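Local structure of encapsidation protein (Bacillus phage phi29, 5HD9) at residues A[6-9]-A[10-13]; A[76-80]-A[81-85]. The protein is the ATPase of the phage DNA packaging motor, probably coupling ATP hydrolysis in its N-terminal domain to the movement of DNA into the capsid. All coordinates share one frame; numbering follows the deposited sequence.

Contact 1: A[6-9]-A[10-13]; sequences PQKM and LSYD
P6 and L10 are tied by a main-chain hydrogen bond, L10 N to P6 O at 2.9 Å, nearly straight at the hydrogen (163°). One residue on, S11 N reaches Q7 O, again four residues apart, and Y12 N makes a weak bond to M9 O, three residues back. P6 has no N-H to give, which costs nothing at the start of a helix.

S11 makes the side-chain hydrogen bond of the turn. Its OG stands between its own N and carbonyl carbon (chi1 70°), a torsion that folds the hydroxyl back along the helix to donate to K8 O, at a rather short distance. A serine is short enough for its hydroxyl to reach a carbonyl of the preceding turn.

Apolar contacts run along the same turn. L10 CD1 lies beside P6 CB at 4.0 Å, the two side chains pointing the same way. M9, a selenomethionine, has CG anti to the backbone N and then bends at chi2 (-91°) and chi3, bringing CE to L10 CG at 4.1 Å; the methionine it stands for is flexible and unbranched, suited to the buried side against M31, I151 and L184. K8 extends alongside Y12, its CG 4.2 Å from CE2.

The carbonyl oxygen of M9 lies at the edge of the Y12 ring, near its plane.

D13 then leaves helical geometry with positive phi, closing a short, amphipathic N-terminal helix packed on strands 149-153 and 183-186 and helix 26-42 of the ASCE fold.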
loop_
_atom_site.group_PDB
_atom_site.type_symbol
_atom_site.label_atom_id
_atom_site.label_comp_id
_atom_site.label_asym_id
_atom_site.label_seq_id
_atom_site.Cartn_x
_atom_site.Cartn_y
_atom_site.Cartn_z
ATOM N N PRO A 6 -1.717 -8.389 9.940
ATOM C CA PRO A 6 -0.486 -7.953 9.271
ATOM C C PRO A 6 0.735 -7.910 10.189
ATOM O O PRO A 6 1.812 -7.530 9.727
ATOM C CB PRO A 6 -0.840 -6.547 8.789
ATOM C CG PRO A 6 -1.788 -6.043 9.814
ATOM C CD PRO A 6 -2.599 -7.246 10.249
ATOM N N GLN A 7 0.574 -8.289 11.454
ATOM C CA GLN A 7 1.655 -8.168 12.431
ATOM C C GLN A 7 2.927 -8.884 11.984
ATOM O O GLN A 7 4.014 -8.310 12.039
ATOM C CB GLN A 7 1.220 -8.712 13.793
ATOM C CG GLN A 7 2.312 -8.627 14.862
ATOM C CD GLN A 7 1.905 -9.265 16.176
ATOM O OE1 GLN A 7 1.758 -8.584 17.192
ATOM N NE2 GLN A 7 1.733 -10.583 16.166
ATOM N N LYS A 8 2.805 -10.135 11.550
ATOM C CA LYS A 8 3.991 -10.899 11.178
ATOM C C LYS A 8 4.671 -10.289 9.959
ATOM O O LYS A 8 5.893 -10.157 9.931
ATOM C CB LYS A 8 3.651 -12.365 10.904
ATOM C CG LYS A 8 4.890 -13.209 10.624
ATOM C CD LYS A 8 4.685 -14.674 10.973
ATOM C CE LYS A 8 5.710 -15.563 10.275
ATOM N NZ LYS A 8 5.333 -17.005 10.327
HETATM N N MSE A 9 3.876 -9.914 8.960
HETATM C CA MSE A 9 4.401 -9.268 7.760
HETATM C C MSE A 9 5.170 -8.000 8.118
HETATM O O MSE A 9 6.283 -7.783 7.640
HETATM C CB MSE A 9 3.263 -8.937 6.786
HETATM C CG MSE A 9 3.715 -8.293 5.477
HETATM SE SE MSE A 9 3.742 -6.334 5.536
HETATM C CE MSE A 9 1.822 -6.005 5.687
ATOM N N LEU A 10 4.575 -7.174 8.972
ATOM C CA LEU A 10 5.179 -5.905 9.373
ATOM C C LEU A 10 6.443 -6.102 10.203
ATOM O O LEU A 10 7.360 -5.281 10.150
ATOM C CB LEU A 10 4.171 -5.068 10.163
ATOM C CG LEU A 10 2.995 -4.508 9.361
ATOM C CD1 LEU A 10 1.869 -4.086 10.293
ATOM C CD2 LEU A 10 3.443 -3.339 8.501
ATOM N N SER A 11 6.487 -7.190 10.968
ATOM C CA SER A 11 7.616 -7.457 11.855
ATOM C C SER A 11 8.916 -7.675 11.080
ATOM O O SER A 11 10.002 -7.474 11.619
ATOM C CB SER A 11 7.326 -8.676 12.737
ATOM O OG SER A 11 7.314 -9.870 11.978
ATOM N N TYR A 12 8.807 -8.087 9.820
ATOM C CA TYR A 12 9.984 -8.275 8.976
ATOM C C TYR A 12 10.700 -6.952 8.733
ATOM O O TYR A 12 11.899 -6.928 8.452
ATOM C CB TYR A 12 9.603 -8.908 7.640
ATOM C CG TYR A 12 9.430 -10.408 7.695
ATOM C CD1 TYR A 12 10.515 -11.254 7.516
ATOM C CD2 TYR A 12 8.184 -10.978 7.925
ATOM C CE1 TYR A 12 10.367 -12.621 7.563
ATOM C CE2 TYR A 12 8.027 -12.347 7.975
ATOM C CZ TYR A 12 9.121 -13.165 7.793
ATOM O OH TYR A 12 8.973 -14.531 7.845
ATOM N N ASP A 13 9.956 -5.855 8.830
ATOM C CA ASP A 13 10.540 -4.523 8.757
ATOM C C ASP A 13 11.225 -4.269 7.408
ATOM O O ASP A 13 12.253 -3.595 7.345
ATOM C CB ASP A 13 11.540 -4.339 9.906
ATOM C CG ASP A 13 11.508 -2.943 10.494
ATOM O OD1 ASP A 13 11.180 -1.989 9.758
ATOM O OD2 ASP A 13 11.812 -2.804 11.699
#

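Contact 2: A[76-80]-A[81-85]; sequences VVKGR and RFYID
V76 pairs with Y83 as an antiparallel hydrogen-bonded pair: V76 N donates to Y83 O at 2.8 Å, and Y83 N returns a bond to V76 O at 2.7 Å. V76 CB also touches Y83 CB, and V76 O sits at the edge of the tyrosine ring. A beta-branched valine suits this extended backbone.

V77 turns to the other face and meets F82 in a non-hydrogen-bonded pair. Its CG2 comes to the edge of the phenyl ring, 3.7 Å from F82 CD1, with the two side chains alongside each other. F82 is buried, stacked on Y62 and near F46 and F63, so a plain hydrocarbon ring fits there.

K78 shares the face of V76 and Y83. Its CG is anti to the carbonyl carbon (chi1 -48°), and the extended chain crosses the tyrosine at about a right angle. CE lies over the ring centre, and NZ is 4.6 Å from the centroid of the Y83 ring, 10° off the normal, a cation-pi contact. K78 N and R81 O form one bond; R81 N approaches K78 O from above the carbonyl plane at 3.1 Å.

G79 adopts the positive phi that glycine tolerates well in this type II' turn from K78 to R81. R80, next, sends its guanidinium outside the hairpin to A92 O and E101.

One water receives R81 NH1 at 2.9 Å, donates to K78 O, and hydrogen-bonds Y83 OH. It thus joins a carbonyl, a guanidinium and a phenol, and K78 O takes both R81 N and the water. The lysine over Y83 is a separate cross-strand contact, in which the aromatic face probably eases the lysine's charge near the surface.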
loop_
_atom_site.group_PDB
_atom_site.type_symbol
_atom_site.label_atom_id
_atom_site.label_comp_id
_atom_site.label_asym_id
_atom_site.label_seq_id
_atom_site.Cartn_x
_atom_site.Cartn_y
_atom_site.Cartn_z
ATOM N N VAL A 76 -11.623 12.616 7.113
ATOM C CA VAL A 76 -12.122 13.438 6.016
ATOM C C VAL A 76 -11.289 13.272 4.754
ATOM O O VAL A 76 -10.060 13.218 4.805
ATOM C CB VAL A 76 -12.144 14.937 6.412
ATOM C CG1 VAL A 76 -12.480 15.824 5.214
ATOM C CG2 VAL A 76 -13.137 15.174 7.539
ATOM N N VAL A 77 -11.979 13.199 3.619
ATOM C CA VAL A 77 -11.329 13.240 2.317
ATOM C C VAL A 77 -11.741 14.521 1.605
ATOM O O VAL A 77 -12.928 14.830 1.513
ATOM C CB VAL A 77 -11.697 12.023 1.444
ATOM C CG1 VAL A 77 -10.926 12.058 0.133
ATOM C CG2 VAL A 77 -11.418 10.722 2.185
ATOM N N LYS A 78 -10.752 15.272 1.131
ATOM C CA LYS A 78 -10.992 16.428 0.273
ATOM C C LYS A 78 -10.131 16.275 -0.969
ATOM O O LYS A 78 -8.904 16.304 -0.882
ATOM C CB LYS A 78 -10.656 17.745 0.975
ATOM C CG LYS A 78 -11.216 17.918 2.374
ATOM C CD LYS A 78 -10.884 19.317 2.867
ATOM C CE LYS A 78 -11.010 19.455 4.368
ATOM N NZ LYS A 78 -10.424 20.745 4.830
ATOM N N GLY A 79 -10.769 16.115 -2.121
ATOM C CA GLY A 79 -10.042 15.796 -3.333
ATOM C C GLY A 79 -9.325 14.473 -3.148
ATOM O O GLY A 79 -9.951 13.469 -2.812
ATOM N N ARG A 80 -8.009 14.483 -3.346
ATOM C CA ARG A 80 -7.188 13.286 -3.187
ATOM C C ARG A 80 -6.306 13.365 -1.935
ATOM O O ARG A 80 -5.219 12.795 -1.901
ATOM C CB ARG A 80 -6.319 13.073 -4.434
ATOM C CG ARG A 80 -7.078 12.516 -5.630
ATOM C CD ARG A 80 -6.140 12.053 -6.738
ATOM N NE ARG A 80 -5.508 13.168 -7.442
ATOM C CZ ARG A 80 -4.293 13.651 -7.183
ATOM N NH1 ARG A 80 -3.534 13.127 -6.226
ATOM N NH2 ARG A 80 -3.832 14.668 -7.897
ATOM N N ARG A 81 -6.783 14.068 -0.911
ATOM C CA ARG A 81 -6.036 14.211 0.335
ATOM C C ARG A 81 -6.851 13.755 1.538
ATOM O O ARG A 81 -8.068 13.936 1.588
ATOM C CB ARG A 81 -5.590 15.657 0.529
ATOM C CG ARG A 81 -4.656 16.144 -0.562
ATOM C CD ARG A 81 -3.972 17.446 -0.180
ATOM N NE ARG A 81 -3.127 17.950 -1.260
ATOM C CZ ARG A 81 -3.552 18.714 -2.262
ATOM N NH1 ARG A 81 -4.827 19.081 -2.340
ATOM N NH2 ARG A 81 -2.698 19.119 -3.192
ATOM N N PHE A 82 -6.153 13.171 2.507
ATOM C CA PHE A 82 -6.774 12.581 3.683
ATOM C C PHE A 82 -6.491 13.424 4.918
ATOM O O PHE A 82 -5.347 13.815 5.159
ATOM C CB PHE A 82 -6.258 11.157 3.893
ATOM C CG PHE A 82 -6.518 10.238 2.730
ATOM C CD1 PHE A 82 -7.800 10.067 2.232
ATOM C CD2 PHE A 82 -5.475 9.551 2.127
ATOM C CE1 PHE A 82 -8.038 9.222 1.161
ATOM C CE2 PHE A 82 -5.708 8.708 1.058
ATOM C CZ PHE A 82 -6.989 8.543 0.574
ATOM N N TYR A 83 -7.536 13.692 5.696
ATOM C CA TYR A 83 -7.413 14.484 6.915
ATOM C C TYR A 83 -7.933 13.713 8.120
ATOM O O TYR A 83 -8.967 13.048 8.045
ATOM C CB TYR A 83 -8.169 15.806 6.774
ATOM C CG TYR A 83 -7.723 16.614 5.584
ATOM C CD1 TYR A 83 -8.152 16.291 4.306
ATOM C CD2 TYR A 83 -6.859 17.691 5.736
ATOM C CE1 TYR A 83 -7.739 17.019 3.211
ATOM C CE2 TYR A 83 -6.441 18.427 4.646
ATOM C CZ TYR A 83 -6.883 18.087 3.385
ATOM O OH TYR A 83 -6.469 18.816 2.295
ATOM N N ILE A 84 -7.202 13.807 9.226
ATOM C CA ILE A 84 -7.612 13.197 10.482
ATOM C C ILE A 84 -7.623 14.263 11.569
ATOM O O ILE A 84 -6.592 14.862 11.873
ATOM C CB ILE A 84 -6.687 12.031 10.879
ATOM C CG1 ILE A 84 -6.726 10.957 9.790
ATOM C CG2 ILE A 84 -7.096 11.462 12.240
ATOM C CD1 ILE A 84 -5.891 9.726 10.074
ATOM N N ASP A 85 -8.801 14.492 12.143
ATOM C CA ASP A 85 -8.998 15.540 13.141
ATOM C C ASP A 85 -8.518 16.898 12.628
ATOM O O ASP A 85 -7.973 17.704 13.383
ATOM C CB ASP A 85 -8.280 15.182 14.444
ATOM C CG ASP A 85 -8.825 13.916 15.084
ATOM O OD1 ASP A 85 -10.045 13.669 14.975
ATOM O OD2 ASP A 85 -8.034 13.165 15.691
HETATM O O HOH W 1 -7.179 18.580 -0.659
#

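How the contacts relate
Both contacts lie toward the surface: their centres are about 14 Å (contact 1) and about 17 Å (contact 2) from the centre of the chain and about 27 Å from each other, with no touch between them. Among the residues that touch, one is buried in each, a selenomethionine in contact 1 and a phenylalanine in contact 2. Contact 1 holds one short helix together, covering strands at one side of the sheet; contact 2 joins two strands, one of them outermost, at its other end. The helix pairs neighbours and residues four apart along one element, whereas the hairpin pairs side chains between two strands and adds a cation-pi contact and a bridging water.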